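FtsZ-like protein of unknown function (Nostoc punctiforme, PDB 3C8L) is of unknown function but is described as FtsZ-like, and may be distantly related to the cell-division protein FtsZ. Local coordinates at residues 14-19 against 107-112. Residues are numbered along the deposited sequence; the frame is centred on the assembly and turned at random. Where two conformers were deposited one is given.
Sequences GIDQHG and EMLIAI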
loop_
_atom_site.group_PDB
_atom_site.type_symbol
_atom_site.label_atom_id
_atom_site.label_comp_id
_atom_site.label_asym_id
_atom_site.label_seq_id
_atom_site.Cartn_x
_atom_site.Cartn_y
_atom_site.Cartn_z
ATOM N N GLY A 14 4.249 -5.294 -6.855
ATOM C CA GLY A 14 3.248 -6.058 -7.598
ATOM C C GLY A 14 3.583 -7.536 -7.505
ATOM O O GLY A 14 4.753 -7.919 -7.442
ATOM N N ILE A 15 2.547 -8.354 -7.487
ATOM C CA ILE A 15 2.708 -9.768 -7.281
ATOM C C ILE A 15 1.930 -10.617 -8.259
ATOM O O ILE A 15 0.751 -10.370 -8.472
ATOM C CB ILE A 15 2.232 -10.142 -5.837
ATOM C CG1 ILE A 15 2.889 -9.229 -4.779
ATOM C CG2 ILE A 15 2.505 -11.637 -5.539
ATOM C CD1 ILE A 15 2.355 -9.389 -3.357
ATOM N N ASP A 16 2.632 -11.588 -8.840
ATOM C CA ASP A 16 2.042 -12.629 -9.698
ATOM C C ASP A 16 1.924 -13.839 -8.779
ATOM O O ASP A 16 2.919 -14.519 -8.548
ATOM C CB ASP A 16 2.982 -12.971 -10.866
ATOM C CG ASP A 16 2.668 -14.308 -11.517
ATOM O OD1 ASP A 16 1.473 -14.722 -11.503
ATOM O OD2 ASP A 16 3.621 -14.924 -12.075
ATOM N N GLN A 17 0.736 -14.121 -8.260
ATOM C CA GLN A 17 0.576 -15.232 -7.317
ATOM C C GLN A 17 0.559 -16.601 -7.973
ATOM O O GLN A 17 0.859 -17.594 -7.329
ATOM C CB GLN A 17 -0.679 -15.052 -6.457
ATOM C CG GLN A 17 -0.652 -13.789 -5.616
ATOM C CD GLN A 17 -1.651 -13.771 -4.476
ATOM O OE1 GLN A 17 -2.218 -14.801 -4.098
ATOM N NE2 GLN A 17 -1.834 -12.606 -3.877
ATOM N N HIS A 18 0.238 -16.677 -9.250
ATOM C CA HIS A 18 0.161 -18.002 -9.903
ATOM C C HIS A 18 1.479 -18.537 -10.438
ATOM O O HIS A 18 1.646 -19.764 -10.543
ATOM C CB HIS A 18 -0.896 -18.014 -10.970
ATOM C CG HIS A 18 -2.226 -17.570 -10.465
ATOM N ND1 HIS A 18 -2.760 -18.029 -9.283
ATOM C CD2 HIS A 18 -3.159 -16.762 -11.016
ATOM C CE1 HIS A 18 -3.945 -17.474 -9.101
ATOM N NE2 HIS A 18 -4.217 -16.714 -10.144
ATOM N N GLY A 19 2.404 -17.641 -10.768
ATOM C CA GLY A 19 3.711 -18.016 -11.280
ATOM C C GLY A 19 3.777 -17.915 -12.795
ATOM O O GLY A 19 2.749 -17.869 -13.479
ATOM N N GLU A 107 5.868 -21.076 -7.733
ATOM C CA GLU A 107 6.424 -19.787 -7.399
ATOM C C GLU A 107 5.461 -18.604 -7.473
ATOM O O GLU A 107 4.517 -18.589 -8.273
ATOM C CB GLU A 107 7.545 -19.465 -8.400
ATOM C CG GLU A 107 8.722 -20.442 -8.399
ATOM C CD GLU A 107 9.813 -20.114 -9.377
ATOM O OE1 GLU A 107 9.636 -19.253 -10.227
ATOM O OE2 GLU A 107 10.888 -20.764 -9.296
HETATM N N MSE A 108 5.613 -17.692 -6.523
HETATM C CA MSE A 108 4.891 -16.409 -6.560
HETATM C C MSE A 108 6.024 -15.441 -6.841
HETATM O O MSE A 108 7.070 -15.501 -6.185
HETATM C CB MSE A 108 4.172 -15.984 -5.278
HETATM C CG MSE A 108 2.978 -16.790 -4.904
HETATM SE SE MSE A 108 1.874 -15.825 -3.639
HETATM C CE MSE A 108 2.932 -16.164 -2.137
ATOM N N LEU A 109 5.808 -14.544 -7.797
ATOM C CA LEU A 109 6.806 -13.574 -8.203
ATOM C C LEU A 109 6.431 -12.180 -7.738
ATOM O O LEU A 109 5.312 -11.705 -8.004
ATOM C CB LEU A 109 6.961 -13.580 -9.732
ATOM C CG LEU A 109 7.158 -14.967 -10.374
ATOM C CD1 LEU A 109 7.317 -14.811 -11.908
ATOM C CD2 LEU A 109 8.345 -15.704 -9.783
ATOM N N ILE A 110 7.386 -11.512 -7.097
ATOM C CA ILE A 110 7.188 -10.179 -6.575
ATOM C C ILE A 110 8.124 -9.194 -7.263
ATOM O O ILE A 110 9.341 -9.392 -7.305
ATOM C CB ILE A 110 7.376 -10.137 -5.038
ATOM C CG1 ILE A 110 6.485 -11.172 -4.349
ATOM C CG2 ILE A 110 7.095 -8.717 -4.570
ATOM C CD1 ILE A 110 6.718 -11.288 -2.870
ATOM N N ALA A 111 7.538 -8.155 -7.868
ATOM C CA ALA A 111 8.253 -7.088 -8.525
ATOM C C ALA A 111 8.159 -5.792 -7.736
ATOM O O ALA A 111 7.179 -5.568 -7.031
ATOM C CB ALA A 111 7.633 -6.790 -9.942
ATOM N N ILE A 112 9.191 -4.985 -7.916
ATOM C CA ILE A 112 9.261 -3.632 -7.405
ATOM C C ILE A 112 9.342 -2.687 -8.599
ATOM O O ILE A 112 10.043 -2.978 -9.572
ATOM C CB ILE A 112 10.517 -3.434 -6.556
ATOM C CG1 ILE A 112 10.404 -4.278 -5.295
ATOM C CG2 ILE A 112 10.749 -1.949 -6.210
ATOM C CD1 ILE A 112 11.674 -4.354 -4.576
#
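Strand 4-16 ends here, running antiparallel to the start of strand 107-120. Two hydrogen-bonded pairs hold them. Gly14 and Ala111 exchange bonds both ways, Gly14 N coming to Ala111 O from above the carbonyl plane at 2.9 Å. Asp16 and Leu109 do the same, and there Asp16 N meets Leu109 O in the carbonyl plane, nearly straight (N-H...O 167°). Between them sits the non-hydrogen-bonded pair Ile15 and Ile110, whose side chains lie side by side with their CG1 atoms 4.1 Å apart; the carbonyl of Ile15 turns outward to Arg28 NH1. Asp16, CG anti to the backbone N (chi1 161°), lies alongside Leu109 and turns its carboxylate to the backbone N-H groups that follow. Its OD1, met from above the carboxylate plane, takes Gly19 N at 3.2 Å in an Asx motif, with a weak bond from His18 N, while OD2 accepts from Glu21 N. An alanine in place of Asp16 would lose all three bonds and would probably loosen the turn leading into helix 22-34. Farther along, the selenium of selenomethionine Met108 packs on Gln17 CG at 3.8 Å, and Gln17 NE2 bonds Asn37 O of the third subunit. Ala25 of helix 22-34 covers the face of Asp16 and Ala111, Met11 of the second subunit packs on Ile15 and Met108, and strand 81-94 pairs with the other edge of 107-112 through Val93 and Met91.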